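Polymerase X (Deinococcus radiodurans, PDB 2W9M) probably catalyses template-directed DNA synthesis as a family X DNA polymerase, and carries a zinc-binding polymerase and histidinol phosphatase (PHP) domain. Local coordinates at residues R42-L47 with T60-V65; D22-L27 with A367-N372. All coordinates share one frame; numbering follows the deposited sequence.

Interaction 1: residues R42-L47 with T60-V65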
loop_
_atom_site.group_PDB
_atom_site.type_symbol
_atom_site.label_atom_id
_atom_site.label_comp_id
_atom_site.label_asym_id
_atom_site.label_seq_id
_atom_site.Cartn_x
_atom_site.Cartn_y
_atom_site.Cartn_z
ATOM N N ARG A 42 -23.627 -4.524 27.621
ATOM C CA ARG A 42 -24.921 -4.183 28.201
ATOM C C ARG A 42 -25.031 -4.659 29.648
ATOM O O ARG A 42 -25.822 -4.126 30.423
ATOM C CB ARG A 42 -26.064 -4.765 27.361
ATOM C CG ARG A 42 -25.970 -4.439 25.879
ATOM C CD ARG A 42 -27.350 -4.310 25.248
ATOM N NE ARG A 42 -27.286 -3.744 23.902
ATOM C CZ ARG A 42 -28.215 -2.945 23.382
ATOM N NH1 ARG A 42 -29.278 -2.602 24.096
ATOM N NH2 ARG A 42 -28.074 -2.477 22.149
ATOM N N SER A 43 -24.237 -5.665 30.003
ATOM C CA SER A 43 -24.224 -6.194 31.365
ATOM C C SER A 43 -23.363 -5.333 32.287
ATOM O O SER A 43 -23.759 -5.028 33.411
ATOM C CB SER A 43 -23.737 -7.648 31.383
ATOM O OG SER A 43 -24.693 -8.522 30.798
ATOM N N LEU A 44 -22.185 -4.941 31.809
ATOM C CA LEU A 44 -21.330 -4.023 32.555
ATOM C C LEU A 44 -22.037 -2.691 32.760
ATOM O O LEU A 44 -21.639 -1.889 33.605
ATOM C CB LEU A 44 -20.002 -3.800 31.832
ATOM C CG LEU A 44 -18.887 -4.801 32.129
ATOM C CD1 LEU A 44 -17.597 -4.367 31.452
ATOM C CD2 LEU A 44 -18.684 -4.934 33.629
ATOM N N GLU A 45 -23.085 -2.466 31.975
ATOM C CA GLU A 45 -23.899 -1.266 32.103
ATOM C C GLU A 45 -24.470 -1.164 33.516
ATOM O O GLU A 45 -23.965 -0.404 34.343
ATOM C CB GLU A 45 -25.037 -1.283 31.082
ATOM C CG GLU A 45 -25.455 0.093 30.607
ATOM C CD GLU A 45 -24.431 0.709 29.676
ATOM O OE1 GLU A 45 -23.963 -0.000 28.760
ATOM O OE2 GLU A 45 -24.097 1.900 29.856
ATOM N N GLU A 46 -25.520 -1.938 33.787
ATOM C CA GLU A 46 -26.156 -1.940 35.103
ATOM C C GLU A 46 -25.352 -2.760 36.109
ATOM O O GLU A 46 -25.600 -3.952 36.290
ATOM C CB GLU A 46 -27.581 -2.493 35.020
ATOM C CG GLU A 46 -28.308 -2.174 33.726
ATOM C CD GLU A 46 -27.982 -3.159 32.622
ATOM O OE1 GLU A 46 -27.237 -4.126 32.892
ATOM O OE2 GLU A 46 -28.474 -2.970 31.489
ATOM N N LEU A 47 -24.393 -2.110 36.759
ATOM C CA LEU A 47 -23.538 -2.764 37.743
ATOM C C LEU A 47 -22.916 -1.729 38.669
ATOM O O LEU A 47 -21.925 -1.086 38.321
ATOM C CB LEU A 47 -22.430 -3.568 37.059
ATOM C CG LEU A 47 -22.799 -4.929 36.465
ATOM C CD1 LEU A 47 -21.610 -5.526 35.733
ATOM C CD2 LEU A 47 -23.295 -5.872 37.548
ATOM N N THR A 60 -14.840 -12.015 36.948
ATOM C CA THR A 60 -15.027 -13.452 37.097
ATOM C C THR A 60 -16.443 -13.822 37.552
ATOM O O THR A 60 -16.877 -14.962 37.382
ATOM C CB THR A 60 -13.994 -14.046 38.077
ATOM O OG1 THR A 60 -13.739 -13.106 39.129
ATOM C CG2 THR A 60 -12.687 -14.343 37.353
ATOM N N GLY A 61 -17.163 -12.858 38.117
ATOM C CA GLY A 61 -18.506 -13.107 38.613
ATOM C C GLY A 61 -19.610 -12.578 37.717
ATOM O O GLY A 61 -20.689 -13.168 37.634
ATOM N N ILE A 62 -19.340 -11.463 37.043
ATOM C CA ILE A 62 -20.336 -10.790 36.209
ATOM C C ILE A 62 -21.079 -11.755 35.288
ATOM O O ILE A 62 -20.508 -12.747 34.831
ATOM C CB ILE A 62 -19.690 -9.686 35.333
ATOM C CG1 ILE A 62 -18.614 -8.920 36.112
ATOM C CG2 ILE A 62 -20.755 -8.749 34.766
ATOM C CD1 ILE A 62 -19.152 -8.055 37.233
ATOM N N PRO A 63 -22.364 -11.474 35.029
ATOM C CA PRO A 63 -23.154 -12.206 34.031
ATOM C C PRO A 63 -22.702 -11.932 32.598
ATOM O O PRO A 63 -22.241 -10.830 32.293
ATOM C CB PRO A 63 -24.568 -11.654 34.235
ATOM C CG PRO A 63 -24.581 -11.144 35.633
ATOM C CD PRO A 63 -23.207 -10.605 35.867
ATOM N N LYS A 64 -22.835 -12.940 31.739
ATOM C CA LYS A 64 -22.586 -12.808 30.301
ATOM C C LYS A 64 -21.126 -12.544 29.923
ATOM O O LYS A 64 -20.813 -12.317 28.755
ATOM C CB LYS A 64 -23.501 -11.741 29.689
ATOM C CG LYS A 64 -24.980 -12.021 29.887
ATOM C CD LYS A 64 -25.846 -11.012 29.159
ATOM C CE LYS A 64 -27.322 -11.340 29.334
ATOM N NZ LYS A 64 -28.208 -10.361 28.643
ATOM N N VAL A 65 -20.236 -12.584 30.908
ATOM C CA VAL A 65 -18.818 -12.379 30.645
ATOM C C VAL A 65 -18.037 -13.682 30.795
ATOM O O VAL A 65 -17.382 -13.916 31.812
ATOM C CB VAL A 65 -18.214 -11.286 31.554
ATOM C CG1 VAL A 65 -18.866 -9.942 31.271
ATOM C CG2 VAL A 65 -18.374 -11.656 33.016
#

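Interaction 2: residues D22-L27 with A367-N372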
loop_
_atom_site.group_PDB
_atom_site.type_symbol
_atom_site.label_atom_id
_atom_site.label_comp_id
_atom_site.label_asym_id
_atom_site.label_seq_id
_atom_site.Cartn_x
_atom_site.Cartn_y
_atom_site.Cartn_z
ATOM N N ASP A 22 -18.711 -3.329 17.233
ATOM C CA ASP A 22 -18.880 -2.480 16.057
ATOM C C ASP A 22 -17.863 -2.831 14.975
ATOM O O ASP A 22 -18.193 -2.856 13.788
ATOM C CB ASP A 22 -18.761 -0.999 16.437
ATOM C CG ASP A 22 -20.028 -0.455 17.084
ATOM O OD1 ASP A 22 -21.135 -0.899 16.707
ATOM O OD2 ASP A 22 -19.914 0.426 17.965
ATOM N N LEU A 23 -16.629 -3.103 15.394
ATOM C CA LEU A 23 -15.559 -3.505 14.481
ATOM C C LEU A 23 -15.830 -4.867 13.835
ATOM O O LEU A 23 -15.591 -5.053 12.640
ATOM C CB LEU A 23 -14.208 -3.516 15.204
ATOM C CG LEU A 23 -13.491 -2.172 15.342
ATOM C CD1 LEU A 23 -12.288 -2.279 16.268
ATOM C CD2 LEU A 23 -13.063 -1.676 13.976
ATOM N N LEU A 24 -16.323 -5.815 14.631
ATOM C CA LEU A 24 -16.702 -7.132 14.121
ATOM C C LEU A 24 -17.928 -7.037 13.216
ATOM O O LEU A 24 -18.058 -7.787 12.248
ATOM C CB LEU A 24 -16.958 -8.104 15.276
ATOM C CG LEU A 24 -15.730 -8.414 16.135
ATOM C CD1 LEU A 24 -16.120 -8.949 17.510
ATOM C CD2 LEU A 24 -14.807 -9.385 15.416
ATOM N N ASP A 25 -18.822 -6.104 13.535
ATOM C CA ASP A 25 -19.987 -5.825 12.702
ATOM C C ASP A 25 -19.582 -5.379 11.299
ATOM O O ASP A 25 -20.205 -5.769 10.312
ATOM C CB ASP A 25 -20.862 -4.741 13.340
ATOM C CG ASP A 25 -21.660 -5.254 14.522
ATOM O OD1 ASP A 25 -21.925 -6.476 14.579
ATOM O OD2 ASP A 25 -22.025 -4.432 15.392
ATOM N N ILE A 26 -18.542 -4.553 11.218
ATOM C CA ILE A 26 -18.105 -3.991 9.941
ATOM C C ILE A 26 -17.917 -5.047 8.849
ATOM O O ILE A 26 -18.373 -4.863 7.721
ATOM C CB ILE A 26 -16.813 -3.169 10.098
ATOM C CG1 ILE A 26 -17.124 -1.818 10.746
ATOM C CG2 ILE A 26 -16.132 -2.971 8.746
ATOM C CD1 ILE A 26 -15.911 -0.929 10.912
ATOM N N LEU A 27 -17.258 -6.151 9.188
ATOM C CA LEU A 27 -16.969 -7.197 8.209
ATOM C C LEU A 27 -17.956 -8.354 8.302
ATOM O O LEU A 27 -18.475 -8.818 7.286
ATOM C CB LEU A 27 -15.538 -7.711 8.378
ATOM C CG LEU A 27 -14.454 -6.638 8.546
ATOM C CD1 LEU A 27 -13.109 -7.281 8.815
ATOM C CD2 LEU A 27 -14.376 -5.725 7.329
ATOM N N ALA A 367 -6.932 -17.593 12.413
ATOM C CA ALA A 367 -6.393 -16.713 13.448
ATOM C C ALA A 367 -6.795 -15.243 13.311
ATOM O O ALA A 367 -7.012 -14.561 14.313
ATOM C CB ALA A 367 -4.878 -16.853 13.532
ATOM N N ALA A 368 -6.876 -14.752 12.078
ATOM C CA ALA A 368 -7.290 -13.374 11.843
ATOM C C ALA A 368 -8.780 -13.236 12.122
ATOM O O ALA A 368 -9.593 -13.180 11.202
ATOM C CB ALA A 368 -6.963 -12.943 10.415
ATOM N N TYR A 369 -9.124 -13.173 13.405
ATOM C CA TYR A 369 -10.514 -13.173 13.848
ATOM C C TYR A 369 -11.272 -11.894 13.490
ATOM O O TYR A 369 -12.435 -11.945 13.092
ATOM C CB TYR A 369 -10.582 -13.415 15.358
ATOM C CG TYR A 369 -11.988 -13.583 15.872
ATOM C CD1 TYR A 369 -12.563 -14.841 15.975
ATOM C CD2 TYR A 369 -12.746 -12.483 16.246
ATOM C CE1 TYR A 369 -13.853 -15.001 16.440
ATOM C CE2 TYR A 369 -14.039 -12.631 16.713
ATOM C CZ TYR A 369 -14.584 -13.893 16.809
ATOM O OH TYR A 369 -15.869 -14.052 17.266
ATOM N N TYR A 370 -10.613 -10.750 13.635
ATOM C CA TYR A 370 -11.265 -9.469 13.398
ATOM C C TYR A 370 -11.289 -9.106 11.921
ATOM O O TYR A 370 -11.817 -8.064 11.540
ATOM C CB TYR A 370 -10.605 -8.365 14.226
ATOM C CG TYR A 370 -10.702 -8.615 15.713
ATOM C CD1 TYR A 370 -9.678 -9.260 16.395
ATOM C CD2 TYR A 370 -11.828 -8.234 16.430
ATOM C CE1 TYR A 370 -9.768 -9.506 17.755
ATOM C CE2 TYR A 370 -11.928 -8.474 17.790
ATOM C CZ TYR A 370 -10.893 -9.110 18.447
ATOM O OH TYR A 370 -10.983 -9.354 19.797
ATOM N N ALA A 371 -10.723 -9.979 11.093
ATOM C CA ALA A 371 -10.721 -9.777 9.649
ATOM C C ALA A 371 -11.531 -10.863 8.943
ATOM O O ALA A 371 -11.392 -11.071 7.739
ATOM C CB ALA A 371 -9.303 -9.746 9.131
ATOM N N ASN A 372 -12.371 -11.557 9.708
ATOM C CA ASN A 372 -13.259 -12.579 9.166
ATOM C C ASN A 372 -12.506 -13.714 8.479
ATOM O O ASN A 372 -12.878 -14.150 7.390
ATOM C CB ASN A 372 -14.269 -11.941 8.205
ATOM C CG ASN A 372 -15.432 -12.859 7.877
ATOM O OD1 ASN A 372 -15.914 -13.609 8.729
ATOM N ND2 ASN A 372 -15.898 -12.796 6.635
#

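Interaction 1: residues R42-L47 with T60-V65
S43 and L44 of helix 34-45 and L47 just after it meet I62, P63 and K64 of the loop that leads into helix 67-79, and the backbones approach most closely at S43 and P63, whose CA atoms are 6.7 Å apart. The apolar half of the contact is built on I62. Its CG2, anti to the backbone N, reaches CD1 of L47 at 3.5 Å, and its CD1 comes to 3.8 Å from that same L47 methyl, which therefore sits against both branches of the isoleucine. L44 adds a looser touch through CD2, 4.5 Å from I62 CG2; its side chain also packs on V14 and L17 of helix 10-26, which links this patch to the neighbouring helix.

The second half pairs a polar atom with aliphatic carbon. S43 projects toward the loop, with OG beside its own backbone N (chi1 -70°). OG lies 3.2 Å from CD of K64 and 3.6 Å from its CB, so the lysine runs past the hydroxyl with its methylenes, extended from CG to NZ. OG is weakly hydrogen-bonded to S39 O, one turn back in the helix, and this ties it to its own helix rather than to the loop. Beside it, CB of S43 rests 3.6 Å from the carbonyl O of P63.

The contact lies at the surface and buries 241 Å², counting both sides. It joins helix 34-45 to the hairpin G61-I62-P63-K64-V65, which continues into helix 67-79 and is consistent with a helix-hairpin-helix motif, an element that in this family typically binds DNA.

Interaction 2: residues D22-L27 with A367-N372
The carbonyl O of L27, a residue packed on Y370 and A371, accepts a weak hydrogen bond from NH1 of R111, which also bonds to the carbonyl O of I26, linking this part of the chain to helix 107-115. N372, whose CB is 4.4 Å from L27 CB, is itself bound through ND2 to S338 O.

The side-chain contact between the segments is mainly apolar. The CD2 methyl of L24 rests against both tyrosines from the side of the helix, 3.4 Å from Y370 CD2 and 3.6 Å from Y369 CE2, crossing Y369 at about a right angle and Y370 obliquely. The tyrosines also pack on each other, with Y369 CD2 sitting 4.2 Å above the centre of the Y370 ring. The extended side chain of L27, with CD1 anti to CA (chi2 175°), brings that methyl to the backbone, 3.1 Å from Y370 O and 3.6 Å from A371 CA.

L27 also touches D339, a zinc ligand, and A371 lies near H364, another. The arrangement is thus an interdomain seam, where the N-terminal helix-hairpin-helix domain meets the rim of the zinc site of the PHP domain.

Overall arrangement
Interactions 1 and 2 have centres 23 Å apart, with nearest atoms about 9 Å from each other, and are joined through helices 10-26 and 34-45, which follow one another in the chain. Helix 10-26 reaches interaction 1 through V14 and L17 and supplies interaction 2 with L24, while helix 34-45 contributes S43 and L44 to interaction 1 and offers S34 and Y37 to L24 at the other contact. Interaction 1 is peripheral, its centre about 41 Å from that of the chain and away from the zinc site. Interaction 2 lies nearer the middle, at about 20 Å, with the A371 side chain about 5 Å from a bound zinc ion.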